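Local coordinates for protein putative xanthine dehydrogenase YAGS fad-binding subunit (Escherichia coli, PDB 5G5G) that binds the molybdenum and pterin cytosine dinucleotide cofactor of a three-subunit periplasmic aldehyde oxidase, where it probably oxidises aldehydes, at residues C[190-195]-C[270-275]; C[365-370]-C[711-716]. All blocks are in the same frame, centred on the assembly; numbering follows the deposited sequence. Where two conformers were deposited one is given.

Interaction 1: C[190-195]-C[270-275]; sequences MEPHAS and LPRPSI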
loop_
_atom_site.group_PDB
_atom_site.type_symbol
_atom_site.label_atom_id
_atom_site.label_comp_id
_atom_site.label_asym_id
_atom_site.label_seq_id
_atom_site.Cartn_x
_atom_site.Cartn_y
_atom_site.Cartn_z
ATOM N N MET C 190 0.954 3.641 4.508
ATOM C CA MET C 190 2.351 3.903 4.163
ATOM C C MET C 190 3.167 4.221 5.390
ATOM O O MET C 190 4.353 3.973 5.374
ATOM C CB MET C 190 2.455 4.995 3.119
ATOM C CG MET C 190 3.788 5.027 2.377
ATOM S SD MET C 190 4.254 3.502 1.542
ATOM C CE MET C 190 2.789 3.147 0.641
ATOM N N GLU C 191 2.554 4.756 6.458
ATOM C CA GLU C 191 3.261 4.903 7.740
ATOM C C GLU C 191 3.132 3.616 8.534
ATOM O O GLU C 191 2.035 3.257 8.952
ATOM C CB GLU C 191 2.744 6.120 8.550
ATOM C CG GLU C 191 3.426 6.312 9.908
ATOM C CD GLU C 191 2.603 7.151 10.889
ATOM O OE1 GLU C 191 1.366 7.327 10.691
ATOM O OE2 GLU C 191 3.210 7.614 11.868
ATOM N N PRO C 192 4.276 2.962 8.826
ATOM C CA PRO C 192 4.231 1.819 9.703
ATOM C C PRO C 192 3.677 2.258 11.039
ATOM O O PRO C 192 3.968 3.392 11.499
ATOM C CB PRO C 192 5.749 1.436 9.841
ATOM C CG PRO C 192 6.382 1.881 8.565
ATOM C CD PRO C 192 5.636 3.192 8.302
ATOM N N HIS C 193 2.999 1.354 11.716
ATOM C CA HIS C 193 2.520 1.644 13.049
ATOM C C HIS C 193 3.728 2.031 13.920
ATOM O O HIS C 193 4.764 1.378 13.900
ATOM C CB HIS C 193 1.856 0.425 13.679
ATOM C CG HIS C 193 0.579 0.015 13.038
ATOM N ND1 HIS C 193 0.501 -0.500 11.768
ATOM C CD2 HIS C 193 -0.691 0.059 13.499
ATOM C CE1 HIS C 193 -0.757 -0.767 11.481
ATOM N NE2 HIS C 193 -1.501 -0.449 12.518
ATOM N N ALA C 194 3.576 3.116 14.676
ATOM C CA ALA C 194 4.617 3.572 15.585
ATOM C C ALA C 194 4.108 4.395 16.742
ATOM O O ALA C 194 3.100 5.091 16.606
ATOM C CB ALA C 194 5.664 4.379 14.815
ATOM N N SER C 195 4.857 4.366 17.851
ATOM C CA SER C 195 4.496 5.114 19.053
ATOM C C SER C 195 5.749 5.511 19.811
ATOM O O SER C 195 6.785 4.805 19.765
ATOM C CB SER C 195 3.597 4.286 19.997
ATOM O OG SER C 195 2.370 3.882 19.402
ATOM N N LEU C 270 6.672 -0.714 14.201
ATOM C CA LEU C 270 6.534 -2.101 13.709
ATOM C C LEU C 270 7.210 -2.168 12.329
ATOM O O LEU C 270 6.798 -1.470 11.394
ATOM C CB LEU C 270 5.078 -2.505 13.601
ATOM C CG LEU C 270 4.227 -2.330 14.865
ATOM C CD1 LEU C 270 2.855 -2.953 14.649
ATOM C CD2 LEU C 270 4.903 -3.010 15.992
ATOM N N PRO C 271 8.230 -2.999 12.180
ATOM C CA PRO C 271 8.879 -3.077 10.853
ATOM C C PRO C 271 7.886 -3.567 9.793
ATOM O O PRO C 271 7.051 -4.430 10.105
ATOM C CB PRO C 271 9.976 -4.112 11.081
ATOM C CG PRO C 271 10.181 -4.172 12.579
ATOM C CD PRO C 271 8.878 -3.835 13.193
ATOM N N ARG C 272 7.989 -3.032 8.569
ATOM C CA ARG C 272 7.045 -3.349 7.504
ATOM C C ARG C 272 6.846 -4.888 7.350
ATOM O O ARG C 272 5.689 -5.329 7.224
ATOM C CB ARG C 272 7.445 -2.696 6.174
ATOM C CG ARG C 272 6.490 -2.969 5.028
ATOM C CD ARG C 272 5.087 -2.473 5.266
ATOM N NE ARG C 272 5.095 -1.037 5.352
ATOM C CZ ARG C 272 4.047 -0.279 5.606
ATOM N NH1 ARG C 272 2.848 -0.838 5.856
ATOM N NH2 ARG C 272 4.213 1.042 5.619
ATOM N N PRO C 273 7.921 -5.677 7.313
ATOM C CA PRO C 273 7.712 -7.137 7.165
ATOM C C PRO C 273 6.895 -7.821 8.257
ATOM O O PRO C 273 6.371 -8.930 8.007
ATOM C CB PRO C 273 9.132 -7.716 7.072
ATOM C CG PRO C 273 10.038 -6.572 6.792
ATOM C CD PRO C 273 9.363 -5.333 7.259
ATOM N N SER C 274 6.787 -7.201 9.427
ATOM C CA SER C 274 5.996 -7.742 10.529
ATOM C C SER C 274 4.536 -7.326 10.512
ATOM O O SER C 274 3.721 -7.961 11.196
ATOM C CB SER C 274 6.571 -7.310 11.865
ATOM O OG SER C 274 6.282 -5.964 12.128
ATOM N N ILE C 275 4.204 -6.282 9.763
ATOM C CA ILE C 275 2.881 -5.673 9.822
ATOM C C ILE C 275 1.765 -6.616 9.343
ATOM O O ILE C 275 0.819 -6.816 10.061
ATOM C CB ILE C 275 2.823 -4.261 9.218
ATOM C CG1 ILE C 275 3.650 -3.328 10.119
ATOM C CG2 ILE C 275 1.373 -3.772 9.114
ATOM C CD1 ILE C 275 3.839 -1.951 9.544
#
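H193 and L270 form a buried junction between two chain segments, one leading into strand 194-200 and the other leaving strand 266-269, its antiparallel neighbour in a mixed sheet. Their CA atoms lie 5.5 Å apart, and the amide of L270 donates to H193 O with N to O 2.8 Å and an N-H...O angle of 165°. As S195 and V268 are also backbone-bonded, this link carries the antiparallel pairing one residue beyond the ends of the two strands. Beside it the side chains of H193 and L270 approach at a slant: L270 CD1 lies 3.7 Å from H193 CB, while the imidazole reaches on to G244 O through NE2. Replacing L270 with an alanine would probably uncover H193 CB and open a gap toward I53 of strand 49-55, though the amide bond could remain.

Both segments belong to the molybdopterin cofactor-binding region of the chain. Past the strand ends the chains separate, and a short 3-10 turn at 272-274 leads into helix 275-278, its start marked by P271 O taking both the hydroxyl and the amide of S274. I275 CD1 sits at the edge of the H193 ring and packs 3.9 Å from P192 CB. With its CG anti to the backbone N (chi1 -179°), the R272 chain then folds back at chi2 and chi3, crossing P192 at about a right angle and bringing NH2 to 3.7 Å from P192 CD. That nitrogen comes within 2.9 Å of M190 O at too poor an angle for a hydrogen bond; its bonds go to A189 O and, across a subunit interface, to the backbone of another protein chain. The side chain of M190 comes about 4 Å from a bound Fe2S2 cluster.

Interaction 2: C[365-370]-C[711-716]; sequences IDELAE and GIRVRD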
loop_
_atom_site.group_PDB
_atom_site.type_symbol
_atom_site.label_atom_id
_atom_site.label_comp_id
_atom_site.label_asym_id
_atom_site.label_seq_id
_atom_site.Cartn_x
_atom_site.Cartn_y
_atom_site.Cartn_z
ATOM N N ILE C 365 -25.493 -9.879 -9.663
ATOM C CA ILE C 365 -26.511 -9.072 -10.313
ATOM C C ILE C 365 -26.208 -8.964 -11.820
ATOM O O ILE C 365 -27.125 -9.041 -12.637
ATOM C CB ILE C 365 -26.574 -7.669 -9.638
ATOM C CG1 ILE C 365 -27.183 -7.748 -8.203
ATOM C CG2 ILE C 365 -27.368 -6.644 -10.465
ATOM C CD1 ILE C 365 -28.610 -8.199 -8.105
ATOM N N ASP C 366 -24.947 -8.768 -12.185
ATOM C CA ASP C 366 -24.539 -8.756 -13.593
ATOM C C ASP C 366 -24.908 -10.091 -14.242
ATOM O O ASP C 366 -25.416 -10.108 -15.369
ATOM C CB ASP C 366 -23.054 -8.471 -13.742
ATOM C CG ASP C 366 -22.696 -7.958 -15.132
ATOM O OD1 ASP C 366 -23.182 -6.881 -15.520
ATOM O OD2 ASP C 366 -21.902 -8.625 -15.817
ATOM N N GLU C 367 -24.668 -11.207 -13.546
ATOM C CA GLU C 367 -25.048 -12.541 -14.079
ATOM C C GLU C 367 -26.552 -12.699 -14.270
ATOM O O GLU C 367 -27.001 -13.223 -15.294
ATOM C CB GLU C 367 -24.512 -13.690 -13.222
ATOM C CG GLU C 367 -22.968 -13.707 -13.108
ATOM C CD GLU C 367 -22.416 -14.982 -12.506
ATOM O OE1 GLU C 367 -22.804 -16.035 -13.043
ATOM O OE2 GLU C 367 -21.630 -14.904 -11.535
ATOM N N LEU C 368 -27.329 -12.234 -13.276
ATOM C CA LEU C 368 -28.762 -12.350 -13.367
ATOM C C LEU C 368 -29.337 -11.467 -14.465
ATOM O O LEU C 368 -30.185 -11.904 -15.212
ATOM C CB LEU C 368 -29.417 -12.082 -12.012
ATOM C CG LEU C 368 -30.927 -12.295 -11.939
ATOM C CD1 LEU C 368 -31.402 -13.703 -12.310
ATOM C CD2 LEU C 368 -31.395 -11.915 -10.539
ATOM N N ALA C 369 -28.821 -10.239 -14.597
ATOM C CA ALA C 369 -29.278 -9.315 -15.635
ATOM C C ALA C 369 -29.017 -9.924 -17.038
ATOM O O ALA C 369 -29.875 -9.897 -17.916
ATOM C CB ALA C 369 -28.590 -7.959 -15.484
ATOM N N GLU C 370 -27.855 -10.528 -17.196
ATOM C CA GLU C 370 -27.469 -11.151 -18.447
ATOM C C GLU C 370 -28.415 -12.292 -18.774
ATOM O O GLU C 370 -28.916 -12.392 -19.868
ATOM C CB GLU C 370 -26.016 -11.657 -18.352
ATOM C CG GLU C 370 -25.569 -12.431 -19.570
ATOM C CD GLU C 370 -24.129 -12.860 -19.507
ATOM O OE1 GLU C 370 -23.665 -13.233 -18.423
ATOM O OE2 GLU C 370 -23.461 -12.819 -20.566
ATOM N N GLY C 711 -15.516 -12.458 -22.087
ATOM C CA GLY C 711 -16.469 -13.521 -21.891
ATOM C C GLY C 711 -16.179 -14.501 -20.759
ATOM O O GLY C 711 -16.807 -15.558 -20.722
ATOM N N ILE C 712 -15.216 -14.202 -19.897
ATOM C CA ILE C 712 -14.799 -15.099 -18.816
ATOM C C ILE C 712 -15.236 -14.537 -17.463
ATOM O O ILE C 712 -14.804 -13.414 -17.046
ATOM C CB ILE C 712 -13.258 -15.308 -18.816
ATOM C CG1 ILE C 712 -12.742 -15.683 -20.200
ATOM C CG2 ILE C 712 -12.843 -16.295 -17.694
ATOM C CD1 ILE C 712 -11.223 -15.507 -20.341
ATOM N N ARG C 713 -16.101 -15.286 -16.754
ATOM C CA ARG C 713 -16.459 -14.931 -15.381
ATOM C C ARG C 713 -15.444 -15.487 -14.418
ATOM O O ARG C 713 -15.087 -16.667 -14.503
ATOM C CB ARG C 713 -17.798 -15.511 -14.993
ATOM C CG ARG C 713 -18.956 -14.939 -15.739
ATOM C CD ARG C 713 -19.354 -13.597 -15.176
ATOM N NE ARG C 713 -20.566 -13.163 -15.861
ATOM C CZ ARG C 713 -21.082 -11.941 -15.767
ATOM N NH1 ARG C 713 -20.500 -10.999 -15.052
ATOM N NH2 ARG C 713 -22.189 -11.667 -16.431
ATOM N N VAL C 714 -14.906 -14.647 -13.554
ATOM C CA VAL C 714 -14.000 -15.118 -12.532
ATOM C C VAL C 714 -14.618 -14.711 -11.190
ATOM O O VAL C 714 -14.840 -13.511 -10.915
ATOM C CB VAL C 714 -12.608 -14.473 -12.682
ATOM C CG1 VAL C 714 -11.675 -14.922 -11.556
ATOM C CG2 VAL C 714 -12.053 -14.780 -14.066
ATOM N N ARG C 715 -14.860 -15.702 -10.341
ATOM C CA ARG C 715 -15.597 -15.439 -9.097
ATOM C C ARG C 715 -14.735 -15.527 -7.842
ATOM O O ARG C 715 -15.234 -15.351 -6.743
ATOM C CB ARG C 715 -16.792 -16.401 -9.023
ATOM C CG ARG C 715 -17.695 -16.365 -10.233
ATOM C CD ARG C 715 -18.951 -17.173 -10.004
ATOM N NE ARG C 715 -19.799 -17.096 -11.169
ATOM C CZ ARG C 715 -19.651 -17.830 -12.268
ATOM N NH1 ARG C 715 -18.724 -18.786 -12.337
ATOM N NH2 ARG C 715 -20.493 -17.661 -13.275
ATOM N N ASP C 716 -13.455 -15.833 -8.016
ATOM C CA ASP C 716 -12.464 -15.855 -6.944
ATOM C C ASP C 716 -11.464 -14.715 -7.199
ATOM O O ASP C 716 -10.680 -14.738 -8.145
ATOM C CB ASP C 716 -11.767 -17.224 -6.791
ATOM C CG ASP C 716 -11.010 -17.648 -8.024
ATOM O OD1 ASP C 716 -11.652 -17.717 -9.089
ATOM O OD2 ASP C 716 -9.779 -17.917 -7.929
HETATM O O HOH W 1 -21.784 -15.137 -17.537
#
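R713 is the packed centre of an otherwise partly solvent-facing contact, its guanidinium set against three acids of helix 354-372: D366, E367 and E370. The tight part is aliphatic as well as ionic. E367 CG lies 3.6 Å above the guanidinium plane of R713, over its centre, with the two side chains running past each other in opposite directions. At the edge of the same plane, NH1 and NH2 of R713 both converge on one oxygen, D366 OD2; NH1 is 2.9 Å away and meets its anti lone pair, whereas NH2 comes from above the carboxylate plane. With the carboxylate and guanidinium planes 76° apart, both nitrogens meet a single oxygen.

R713 NH2 also bonds E370 OE1 at 2.9 Å, and R713 thus links D366 and E370, a turn apart on the helix, in one ionic network. R713 reaches this ridge from the segment that follows helix 698-710, where G711 leaves the helix with positive phi. R713 CG stands beside its backbone N, and the bend at chi2 (-79°) brings the chain across. Y707 of that helix adds a cation-pi contact to R713 and a hydrogen bond to E370 OE2.

E367 turns its carboxylate to R715, gripped side-on: NE reaches OE2 of E367 and NH2 reaches OE1 at 2.8 Å, so both oxygens are used and the group's rotation is fixed. The hydroxyl of Y180 of strand 174-182 makes a further hydrogen bond with E367 OE2. The loose side lies at E370, which is exposed: there a water donates to E370 OE1 at 2.8 Å and accepts from R713 NE at 2.9 Å, adding a water-mediated link beside the direct bond from R713 NH2.

Overall arrangement
Following the chain from the N terminus, interaction 1 closes first: the 74 residues between its segments include strands 203-208 and 231-234 and helices 213-224 and 250-262 before 270-275 returns beside 190-195. Interaction 2 opens later, with 365-370 on helix 354-372, and closes only when the segment after helix 698-710 comes back, 340 residues on. The two loops are therefore in series, neither nested nor crossing. Their centres are 38 Å apart and their nearest atoms about 23 Å apart. Interaction 1 is a buried contact joining neighbouring strand ends of one sheet; interaction 2 is a surface contact that ties the segment after helix 698-710 to helix 354-372.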